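Long-range contacts in galactan 1,3-beta-galactosidase (Phanerochaete chrysosporium, PDB 7BYS), which probably hydrolyses beta-1,3-galactan as an exo-acting family 43 glycoside hydrolase, and carries a calcium-binding carbohydrate-binding module beside its catalytic domain: residues Phe87-Glu93 and Ala169-Asn173; Gln62-Leu66 and Cys119-Thr123; Tyr105-Val110 and Ala133-Asp137; Glu197-Ala202 and Lys214-Ser220. Residue numbers count along the deposited sequence, not the author numbering.

How the contacts relate
From the N terminus, the chain builds the five-bladed propeller of the catalytic domain, whose first blade ends near Gln62-Leu66. Contact 2 opens there and closes at Cys119-Thr123, the turn before the last strand of the second blade, so blades one and two are tied. Contact 1 opens at the first hairpin turn of blade two and closes at Ala169-Asn173 in blade three; it therefore crosses contact 2. Contact 3 lies wholly within the span of contact 1, but crosses contact 2, and fastens the start of strand 109-115 to the connection leading into blade three. Contact 4 follows all of these in sequence and closes a hairpin within blade four. No two contacts touch.

Contact 1 of 4, residues Phe87-Glu93 and Ala169-Asn173; sequences FNQKNSE and ANYYN. With NAG (2-acetamido-2-deoxy-beta-D-glucopyranose), chain D.
Strands 79-88 and 93-101 are joined by a tight turn, closed by Asn88 N to Glu93 O (2.7 Å) and Glu93 N to Asn88 O (3.1 Å); Ser92, at phi/psi 51/50, makes a G1 beta bulge with Glu93. Opposite is the irregular turn 169-173, where Tyr171 also has positive phi (62/28). The backbones come nearest at Asn88 and Asn170, CA to CA 6.9 Å. Asn88 (chi1 t) accepts Asn91 N on OD1 at 2.9 Å, an Asx motif, and gives ND2 to Ala169 O at 2.9 Å, with ND2 over the Tyr171 ring. Asn170 OD1 receives both Lys90 NZ and Asn91 ND2, each at 2.9 Å. Tyr172 OH donates to Glu93 OE1 at 2.5 Å, and one water joins Asn91 ND2, Glu93 OE1 and Asn170 O. Asn173, N-glycosylated through ND2, points its sugar elsewhere. The contact thus locks turns of two adjacent propeller blades through polar side chains rather than apolar packing, the very short Tyr172-Glu93 bond suggesting a strong one.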
# COMPACT_ATOMS: atom_id res chain seq x y z
N PHE A 87 20.20 1.77 -9.45
CA PHE A 87 21.34 2.46 -10.04
C PHE A 87 22.43 1.46 -10.39
O PHE A 87 22.84 0.66 -9.53
CB PHE A 87 21.88 3.52 -9.10
CG PHE A 87 23.06 4.28 -9.65
CD1 PHE A 87 22.90 5.16 -10.72
CD2 PHE A 87 24.32 4.12 -9.10
CE1 PHE A 87 23.99 5.88 -11.22
CE2 PHE A 87 25.41 4.83 -9.60
CZ PHE A 87 25.24 5.71 -10.65
N ASN A 88 22.89 1.51 -11.63
CA ASN A 88 23.99 0.68 -12.10
C ASN A 88 25.29 1.47 -11.99
O ASN A 88 25.50 2.44 -12.73
CB ASN A 88 23.73 0.25 -13.54
CG ASN A 88 24.73 -0.78 -14.01
OD1 ASN A 88 25.89 -0.44 -14.27
ND2 ASN A 88 24.31 -2.03 -14.11
N GLN A 89 26.14 1.06 -11.06
CA GLN A 89 27.41 1.76 -10.82
C GLN A 89 28.37 1.61 -11.99
O GLN A 89 29.08 2.57 -12.34
CB GLN A 89 28.05 1.24 -9.53
CG GLN A 89 27.31 1.68 -8.28
CD GLN A 89 28.05 1.40 -6.99
OE1 GLN A 89 27.52 1.61 -5.90
NE2 GLN A 89 29.29 0.93 -7.10
N LYS A 90 28.44 0.43 -12.59
CA LYS A 90 29.36 0.21 -13.70
C LYS A 90 29.12 1.20 -14.84
O LYS A 90 30.07 1.72 -15.43
CB LYS A 90 29.23 -1.23 -14.22
CG LYS A 90 30.09 -1.54 -15.44
CD LYS A 90 29.95 -3.00 -15.87
CE LYS A 90 28.70 -3.24 -16.71
NZ LYS A 90 28.75 -2.64 -18.07
N ASN A 91 27.85 1.49 -15.14
CA ASN A 91 27.49 2.34 -16.27
C ASN A 91 27.06 3.74 -15.84
O ASN A 91 26.78 4.57 -16.71
CB ASN A 91 26.35 1.70 -17.06
CG ASN A 91 26.72 0.34 -17.61
OD1 ASN A 91 27.89 0.06 -17.87
ND2 ASN A 91 25.73 -0.52 -17.79
N SER A 92 27.01 4.02 -14.54
CA SER A 92 26.48 5.27 -14.00
C SER A 92 25.11 5.59 -14.58
O SER A 92 24.84 6.68 -15.07
CB SER A 92 27.46 6.43 -14.21
OG SER A 92 28.73 6.11 -13.66
N GLU A 93 24.22 4.60 -14.52
CA GLU A 93 22.94 4.67 -15.20
C GLU A 93 21.84 4.16 -14.27
O GLU A 93 22.02 3.16 -13.58
CB GLU A 93 22.97 3.79 -16.44
CG GLU A 93 21.76 3.91 -17.33
CD GLU A 93 21.94 3.19 -18.64
OE1 GLU A 93 22.10 1.94 -18.61
OE2 GLU A 93 21.94 3.85 -19.70
N ALA A 169 25.00 -7.74 -16.04
CA ALA A 169 25.74 -6.67 -15.37
C ALA A 169 25.30 -5.28 -15.80
O ALA A 169 25.68 -4.31 -15.14
CB ALA A 169 27.25 -6.85 -15.60
N ASN A 170 24.55 -5.15 -16.90
CA ASN A 170 23.96 -3.88 -17.28
C ASN A 170 22.59 -3.66 -16.67
O ASN A 170 22.04 -2.56 -16.80
CB ASN A 170 23.83 -3.79 -18.80
CG ASN A 170 25.16 -3.79 -19.50
OD1 ASN A 170 26.11 -3.15 -19.05
ND2 ASN A 170 25.25 -4.51 -20.61
N TYR A 171 22.03 -4.68 -16.03
CA TYR A 171 20.62 -4.66 -15.59
C TYR A 171 19.66 -4.54 -16.78
O TYR A 171 18.56 -3.99 -16.65
CB TYR A 171 20.33 -3.56 -14.56
CG TYR A 171 21.19 -3.51 -13.31
CD1 TYR A 171 21.87 -4.62 -12.83
CD2 TYR A 171 21.27 -2.32 -12.58
CE1 TYR A 171 22.63 -4.55 -11.65
CE2 TYR A 171 22.02 -2.24 -11.40
CZ TYR A 171 22.70 -3.35 -10.95
OH TYR A 171 23.43 -3.27 -9.78
N TYR A 172 20.04 -5.03 -17.96
CA TYR A 172 19.22 -4.88 -19.16
C TYR A 172 18.43 -6.13 -19.50
O TYR A 172 17.47 -6.04 -20.27
CB TYR A 172 20.08 -4.56 -20.39
CG TYR A 172 20.71 -3.18 -20.43
CD1 TYR A 172 20.40 -2.20 -19.48
CD2 TYR A 172 21.62 -2.87 -21.43
CE1 TYR A 172 21.00 -0.94 -19.54
CE2 TYR A 172 22.22 -1.62 -21.50
CZ TYR A 172 21.90 -0.66 -20.56
OH TYR A 172 22.52 0.58 -20.64
N ASN A 173 18.81 -7.28 -18.95
CA ASN A 173 18.25 -8.54 -19.39
C ASN A 173 18.45 -9.57 -18.28
O ASN A 173 19.31 -9.42 -17.42
CB ASN A 173 18.92 -8.98 -20.71
CG ASN A 173 18.31 -10.22 -21.30
OD1 ASN A 173 17.12 -10.50 -21.11
ND2 ASN A 173 19.13 -10.98 -22.01
C1 NAG D . 18.72 -12.21 -22.64
C2 NAG D . 18.96 -12.22 -24.15
C3 NAG D . 18.56 -13.51 -24.78
C4 NAG D . 19.17 -14.69 -24.08
C5 NAG D . 18.84 -14.64 -22.59
C6 NAG D . 19.40 -15.82 -21.86
C7 NAG D . 16.78 -10.85 -24.67
C8 NAG D . 16.16 -9.62 -25.34
N2 NAG D . 18.23 -11.06 -24.77
O3 NAG D . 18.98 -13.51 -26.18
O4 NAG D . 18.67 -15.90 -24.65
O5 NAG D . 19.38 -13.40 -22.00
O6 NAG D . 20.76 -15.60 -21.57
O7 NAG D . 16.07 -11.62 -24.10
O HOH W 1 25.57 -1.34 -9.58
O HOH W 2 23.09 0.03 -16.82

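Contact 2 of 4, residues Gln62-Leu66 and Cys119-Thr123; sequences QNDAL and CGPYT
Gln62, extended, sets its CG 3.7 Å from Cys119 SG, the sulphur that is disulfide-bonded to Cys50; its NE2 turns back to Ser60 O. Asn63 follows, also extended, and a water bridges Asn63 O (2.8 Å) and Cys119 O (2.9 Å). Asp64 points its side chain away and pairs with Arg61, while its O lies 3.9 Å from Pro121 CB. Ala65 (phi/psi -79/-30) is the hub: with Leu66 it faces Val48 as a classic beta bulge, and its CA approaches that of Pro121 to 4.4 Å. Its O accepts Tyr122 N at 2.7 Å (169°), its CA sends a CH toward Cys119 O at 3.4 Å, and its CB rests 3.7 Å from Tyr122 CD1. Leu66 (chi1 t, chi2 p) sets CD1 4.2 Å from Tyr122 CB. Across from them, Gly120 has phi/psi 72/-132 and precedes a cis peptide to Pro121; Tyr122 (chi1 m) buries its ring against strand 93-101, its OH bonded to Pro118 O. With a single direct hydrogen bond and one water, this seam between the first two propeller blades depends largely on close apolar and CH...O packing, with the nearby disulfide as its covalent link.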
# COMPACT_ATOMS: atom_id res chain seq x y z
N GLN A 62 8.29 15.73 -9.21
CA GLN A 62 9.12 16.16 -10.32
C GLN A 62 8.44 15.79 -11.63
O GLN A 62 7.37 15.17 -11.65
CB GLN A 62 10.51 15.51 -10.24
CG GLN A 62 11.11 15.51 -8.85
CD GLN A 62 11.34 16.92 -8.34
OE1 GLN A 62 11.91 17.75 -9.05
NE2 GLN A 62 10.91 17.19 -7.11
N ASN A 63 9.05 16.21 -12.74
CA ASN A 63 8.54 15.78 -14.03
C ASN A 63 8.47 14.26 -14.09
O ASN A 63 9.27 13.55 -13.47
CB ASN A 63 9.43 16.35 -15.15
CG ASN A 63 9.34 17.87 -15.24
OD1 ASN A 63 8.25 18.43 -15.38
ND2 ASN A 63 10.48 18.55 -15.14
N ASP A 64 7.49 13.74 -14.83
CA ASP A 64 7.29 12.30 -14.89
C ASP A 64 8.54 11.59 -15.38
O ASP A 64 9.25 12.08 -16.26
CB ASP A 64 6.11 11.97 -15.81
CG ASP A 64 4.77 12.39 -15.22
OD1 ASP A 64 4.65 12.43 -13.98
OD2 ASP A 64 3.84 12.65 -16.01
N ALA A 65 8.81 10.42 -14.80
CA ALA A 65 9.98 9.65 -15.20
C ALA A 65 9.77 8.90 -16.51
O ALA A 65 10.73 8.66 -17.25
CB ALA A 65 10.35 8.67 -14.09
N LEU A 66 8.54 8.49 -16.81
CA LEU A 66 8.25 7.78 -18.05
C LEU A 66 6.90 8.24 -18.59
O LEU A 66 5.93 8.36 -17.84
CB LEU A 66 8.27 6.25 -17.88
CG LEU A 66 8.25 5.47 -19.20
CD1 LEU A 66 9.57 5.65 -19.91
CD2 LEU A 66 7.95 4.00 -18.96
N CYS A 119 15.25 11.03 -11.73
CA CYS A 119 13.90 11.22 -12.25
C CYS A 119 13.86 11.27 -13.77
O CYS A 119 12.77 11.35 -14.34
CB CYS A 119 13.22 12.46 -11.66
SG CYS A 119 12.57 12.29 -9.96
N GLY A 120 15.01 11.17 -14.44
CA GLY A 120 15.01 11.11 -15.88
C GLY A 120 14.66 12.45 -16.48
O GLY A 120 15.17 13.49 -16.05
N PRO A 121 13.74 12.47 -17.45
CA PRO A 121 12.90 11.36 -17.94
C PRO A 121 13.68 10.20 -18.55
O PRO A 121 14.79 10.38 -19.05
CB PRO A 121 12.05 12.03 -19.03
CG PRO A 121 12.04 13.47 -18.67
CD PRO A 121 13.41 13.74 -18.12
N TYR A 122 13.09 9.01 -18.47
CA TYR A 122 13.73 7.78 -18.91
C TYR A 122 13.43 7.52 -20.38
O TYR A 122 12.44 8.00 -20.94
CB TYR A 122 13.23 6.60 -18.05
CG TYR A 122 13.82 6.57 -16.67
CD1 TYR A 122 13.52 7.57 -15.74
CD2 TYR A 122 14.69 5.54 -16.28
CE1 TYR A 122 14.07 7.56 -14.48
CE2 TYR A 122 15.24 5.52 -15.01
CZ TYR A 122 14.93 6.53 -14.11
OH TYR A 122 15.46 6.54 -12.85
N THR A 123 14.30 6.72 -21.00
CA THR A 123 14.18 6.34 -22.40
C THR A 123 13.86 4.85 -22.48
O THR A 123 14.66 4.02 -22.03
CB THR A 123 15.46 6.67 -23.17
OG1 THR A 123 16.58 6.08 -22.51
CG2 THR A 123 15.67 8.17 -23.25
O HOH W 3 11.78 14.02 -14.57

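Contact 3 of 4, residues Tyr105-Val110 and Ala133-Asp137; sequences YGAAMV and ADSRD
The two segments approach most closely at Ala108 and Ser135, CA to CA 4.9 Å, where Ala108 takes positive phi (50/62) just before strand 109-115 begins. Ala108 O is well used: it accepts Ser135 N at 3.0 Å (166°) and also Lys129 NZ. Ser135 O lies 3.2 Å from Met109 N, but the angle is poor, and Met109 has a backbone hydrogen bond with Ser100. The extended Arg136 side chain (chi1 m, chi2 and chi3 t) spends its donors on both sides of the contact: NE and NH2 both reach Tyr105 O, at 3.0 and 2.9 Å, and NH1 forms a salt bridge with Asp134 OD2 at 3.0 Å. Ala108 CB lies over one guanidinium face, 3.5 Å from Arg136 CZ. Asp134 OD1 is taken by Lys129, and Tyr105 OH by Glu81. A water receives Ser135 OG at 2.7 Å and donates to Met109 O (2.9 Å) and Arg136 O (2.7 Å). Asp137, like Glu81, binds galactose in another structure of this protein, so the loop ends at the sugar site. Strand 93-101 touches Arg136 through His99 and Asp101, while strand 150-156 of the next propeller blade pairs with Arg136 and Asp137 through Ala155 and packs on Ser135 through Tyr154.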
# COMPACT_ATOMS: atom_id res chain seq x y z
N TYR A 105 -3.99 -8.30 -20.19
CA TYR A 105 -2.92 -8.99 -19.47
C TYR A 105 -2.45 -10.26 -20.18
O TYR A 105 -1.90 -11.17 -19.54
CB TYR A 105 -3.28 -9.24 -18.01
CG TYR A 105 -3.42 -7.96 -17.24
CD1 TYR A 105 -2.31 -7.35 -16.66
CD2 TYR A 105 -4.65 -7.33 -17.10
CE1 TYR A 105 -2.41 -6.18 -15.96
CE2 TYR A 105 -4.77 -6.14 -16.40
CZ TYR A 105 -3.64 -5.57 -15.83
OH TYR A 105 -3.76 -4.39 -15.14
N GLY A 106 -2.63 -10.34 -21.50
CA GLY A 106 -2.22 -11.51 -22.24
C GLY A 106 -0.80 -11.50 -22.75
O GLY A 106 -0.31 -12.54 -23.19
N ALA A 107 -0.11 -10.35 -22.70
CA ALA A 107 1.24 -10.22 -23.23
C ALA A 107 2.32 -10.63 -22.23
O ALA A 107 3.33 -11.22 -22.64
CB ALA A 107 1.49 -8.79 -23.71
N ALA A 108 2.13 -10.33 -20.95
CA ALA A 108 2.98 -10.81 -19.85
C ALA A 108 4.47 -10.58 -20.11
O ALA A 108 5.26 -11.51 -20.17
CB ALA A 108 2.69 -12.27 -19.54
N MET A 109 4.84 -9.30 -20.23
CA MET A 109 6.22 -8.92 -20.49
C MET A 109 6.76 -8.01 -19.39
O MET A 109 6.02 -7.53 -18.52
CB MET A 109 6.34 -8.23 -21.85
CG MET A 109 6.01 -9.15 -23.00
SD MET A 109 5.84 -8.25 -24.55
CE MET A 109 5.62 -9.60 -25.71
N VAL A 110 8.08 -7.80 -19.42
CA VAL A 110 8.72 -6.74 -18.68
C VAL A 110 9.07 -5.65 -19.68
O VAL A 110 9.21 -5.89 -20.89
CB VAL A 110 9.99 -7.18 -17.91
CG1 VAL A 110 9.65 -8.16 -16.79
CG2 VAL A 110 11.04 -7.76 -18.86
N ALA A 133 9.59 -16.63 -20.95
CA ALA A 133 8.44 -17.02 -20.14
C ALA A 133 7.67 -15.78 -19.70
O ALA A 133 8.14 -14.65 -19.81
CB ALA A 133 8.88 -17.83 -18.92
N ASP A 134 6.45 -16.02 -19.22
CA ASP A 134 5.59 -14.94 -18.74
C ASP A 134 6.24 -14.19 -17.59
O ASP A 134 6.92 -14.77 -16.74
CB ASP A 134 4.29 -15.52 -18.17
CG ASP A 134 3.35 -16.05 -19.23
OD1 ASP A 134 3.65 -15.93 -20.44
OD2 ASP A 134 2.29 -16.58 -18.83
N SER A 135 5.97 -12.89 -17.56
CA SER A 135 6.23 -12.08 -16.37
C SER A 135 5.07 -11.11 -16.23
O SER A 135 4.79 -10.33 -17.15
CB SER A 135 7.55 -11.33 -16.52
OG SER A 135 7.82 -10.52 -15.38
N ARG A 136 4.38 -11.16 -15.08
CA ARG A 136 3.31 -10.22 -14.81
C ARG A 136 3.71 -9.33 -13.64
O ARG A 136 4.62 -8.50 -13.80
CB ARG A 136 1.96 -10.93 -14.68
CG ARG A 136 1.44 -11.39 -16.03
CD ARG A 136 0.09 -12.07 -15.94
NE ARG A 136 -0.42 -12.44 -17.26
CZ ARG A 136 -0.09 -13.55 -17.91
NH1 ARG A 136 0.77 -14.42 -17.40
NH2 ARG A 136 -0.62 -13.79 -19.11
N ASP A 137 3.12 -9.47 -12.45
CA ASP A 137 3.62 -8.69 -11.32
C ASP A 137 5.10 -8.99 -11.13
O ASP A 137 5.53 -10.15 -11.21
CB ASP A 137 2.92 -9.12 -10.03
CG ASP A 137 1.57 -8.48 -9.83
OD1 ASP A 137 1.02 -7.86 -10.76
OD2 ASP A 137 1.03 -8.64 -8.72
O HOH W 4 6.48 -8.19 -15.72

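Contact 4 of 4, residues Glu197-Ala202 and Lys214-Ser220; sequences EYFLIA and KWFSASS
Leu200 and Phe216 form the middle of one face of this strand pair, with Leu200 CD2 3.7 Å from Phe216 CD1; Ala202 CB adds a looser touch on Phe216 CE1 at 4.4 Å. On the other face, Phe199, Ile201, Trp215 and Ser217 meet: Ile201 CD1 is 3.6 Å from Trp215 CB, the Phe199 ring and the six-membered ring of Trp215 (chi1 p) lie obliquely, centroids 5.8 Å apart, and Ser217 CB makes a CH-pi contact, 3.9 Å from the Phe199 ring centroid. Beyond the pair, Phe277 meets Phe199 edge-to-face. The backbones run antiparallel, axes 4.5 Å apart at 157°. Three hydrogen-bonded pairs supply the ladder: Tyr198 N to Ala218 O 2.9 Å and Ala218 N to Tyr198 O 3.0 Å; Leu200 N to Phe216 O 2.8 Å and Phe216 N to Leu200 O 2.9 Å; Ala202 N to Lys214 O 3.0 Å and Lys214 N to Ala202 O 2.8 Å. Phe199-Ser217 and Ile201-Trp215 are the non-hydrogen-bonded pairs between. At the polar ends, Lys214 reaches Asp230 and Tyr198 OH reaches Asp143, while Glu197 curls back to put OE2 3.6 Å from Ser219 CB. A water lies 2.6 Å from Ser217 OG. This is a regular antiparallel beta hairpin, the building unit of a propeller blade, here the fourth of the five-bladed fold of glycoside hydrolase family 43.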
# COMPACT_ATOMS: atom_id res chain seq x y z
N GLU A 197 20.00 -11.94 5.86
CA GLU A 197 19.01 -12.88 5.36
C GLU A 197 18.06 -12.14 4.43
O GLU A 197 17.83 -10.94 4.58
CB GLU A 197 18.23 -13.47 6.55
CG GLU A 197 17.19 -14.51 6.20
CD GLU A 197 17.74 -15.92 6.23
OE1 GLU A 197 16.92 -16.87 6.24
OE2 GLU A 197 18.99 -16.09 6.23
N TYR A 198 17.51 -12.87 3.46
CA TYR A 198 16.60 -12.29 2.47
C TYR A 198 15.16 -12.61 2.85
O TYR A 198 14.83 -13.76 3.15
CB TYR A 198 16.87 -12.86 1.07
CG TYR A 198 18.29 -12.68 0.60
CD1 TYR A 198 18.68 -11.54 -0.09
CD2 TYR A 198 19.25 -13.66 0.85
CE1 TYR A 198 19.98 -11.37 -0.52
CE2 TYR A 198 20.56 -13.49 0.41
CZ TYR A 198 20.91 -12.35 -0.27
OH TYR A 198 22.22 -12.20 -0.70
N PHE A 199 14.30 -11.59 2.84
CA PHE A 199 12.90 -11.75 3.18
C PHE A 199 12.05 -11.35 1.98
O PHE A 199 12.10 -10.19 1.54
CB PHE A 199 12.54 -10.91 4.41
CG PHE A 199 13.06 -11.49 5.68
CD1 PHE A 199 14.38 -11.29 6.05
CD2 PHE A 199 12.25 -12.26 6.48
CE1 PHE A 199 14.88 -11.85 7.22
CE2 PHE A 199 12.74 -12.83 7.66
CZ PHE A 199 14.06 -12.62 8.02
N LEU A 200 11.27 -12.30 1.48
CA LEU A 200 10.35 -12.09 0.37
C LEU A 200 8.96 -11.86 0.95
O LEU A 200 8.50 -12.64 1.79
CB LEU A 200 10.35 -13.33 -0.53
CG LEU A 200 9.27 -13.43 -1.61
CD1 LEU A 200 9.47 -12.38 -2.69
CD2 LEU A 200 9.22 -14.81 -2.23
N ILE A 201 8.31 -10.79 0.52
CA ILE A 201 6.91 -10.50 0.83
C ILE A 201 6.14 -10.60 -0.47
O ILE A 201 6.60 -10.09 -1.50
CB ILE A 201 6.76 -9.08 1.40
CG1 ILE A 201 7.78 -8.82 2.51
CG2 ILE A 201 5.33 -8.85 1.86
CD1 ILE A 201 7.62 -9.71 3.69
N ALA A 202 4.96 -11.22 -0.44
CA ALA A 202 4.19 -11.40 -1.66
C ALA A 202 2.73 -11.63 -1.31
O ALA A 202 2.39 -12.05 -0.20
CB ALA A 202 4.72 -12.58 -2.48
N LYS A 214 2.08 -12.71 2.50
CA LYS A 214 2.92 -13.70 3.15
C LYS A 214 4.39 -13.28 3.11
O LYS A 214 4.82 -12.53 2.23
CB LYS A 214 2.83 -15.07 2.46
CG LYS A 214 1.41 -15.58 2.24
CD LYS A 214 0.74 -15.97 3.54
CE LYS A 214 -0.65 -16.54 3.28
NZ LYS A 214 -1.34 -16.87 4.56
N TRP A 215 5.16 -13.81 4.06
CA TRP A 215 6.61 -13.66 4.08
C TRP A 215 7.29 -15.03 4.00
O TRP A 215 6.73 -16.05 4.45
CB TRP A 215 7.10 -12.88 5.32
CG TRP A 215 7.02 -13.60 6.62
CD1 TRP A 215 5.97 -13.60 7.51
CD2 TRP A 215 8.05 -14.40 7.21
NE1 TRP A 215 6.29 -14.37 8.61
CE2 TRP A 215 7.56 -14.87 8.45
CE3 TRP A 215 9.33 -14.78 6.80
CZ2 TRP A 215 8.31 -15.70 9.28
CZ3 TRP A 215 10.08 -15.60 7.63
CH2 TRP A 215 9.56 -16.05 8.86
N PHE A 216 8.49 -15.03 3.42
CA PHE A 216 9.37 -16.19 3.26
C PHE A 216 10.78 -15.69 3.50
O PHE A 216 11.09 -14.53 3.20
CB PHE A 216 9.34 -16.72 1.81
CG PHE A 216 7.97 -16.81 1.20
CD1 PHE A 216 7.29 -15.68 0.78
CD2 PHE A 216 7.38 -18.05 0.96
CE1 PHE A 216 6.03 -15.78 0.19
CE2 PHE A 216 6.12 -18.15 0.36
CZ PHE A 216 5.45 -17.02 -0.02
N SER A 217 11.66 -16.53 4.03
CA SER A 217 13.05 -16.11 4.20
C SER A 217 14.00 -17.19 3.69
O SER A 217 13.65 -18.37 3.61
CB SER A 217 13.43 -15.79 5.65
OG SER A 217 13.22 -16.91 6.48
N ALA A 218 15.20 -16.75 3.33
CA ALA A 218 16.25 -17.65 2.85
C ALA A 218 17.59 -17.00 3.12
O ALA A 218 17.69 -15.77 3.23
CB ALA A 218 16.08 -17.91 1.35
N SER A 219 18.63 -17.82 3.23
CA SER A 219 20.00 -17.31 3.34
C SER A 219 20.63 -17.03 1.98
O SER A 219 21.71 -16.42 1.92
CB SER A 219 20.88 -18.27 4.14
OG SER A 219 21.09 -19.47 3.43
N SER A 220 19.99 -17.46 0.90
CA SER A 220 20.45 -17.20 -0.45
C SER A 220 19.21 -17.00 -1.32
O SER A 220 18.15 -17.56 -1.04
CB SER A 220 21.29 -18.38 -0.99
OG SER A 220 21.15 -18.52 -2.39
O HOH W 5 14.44 -19.24 6.58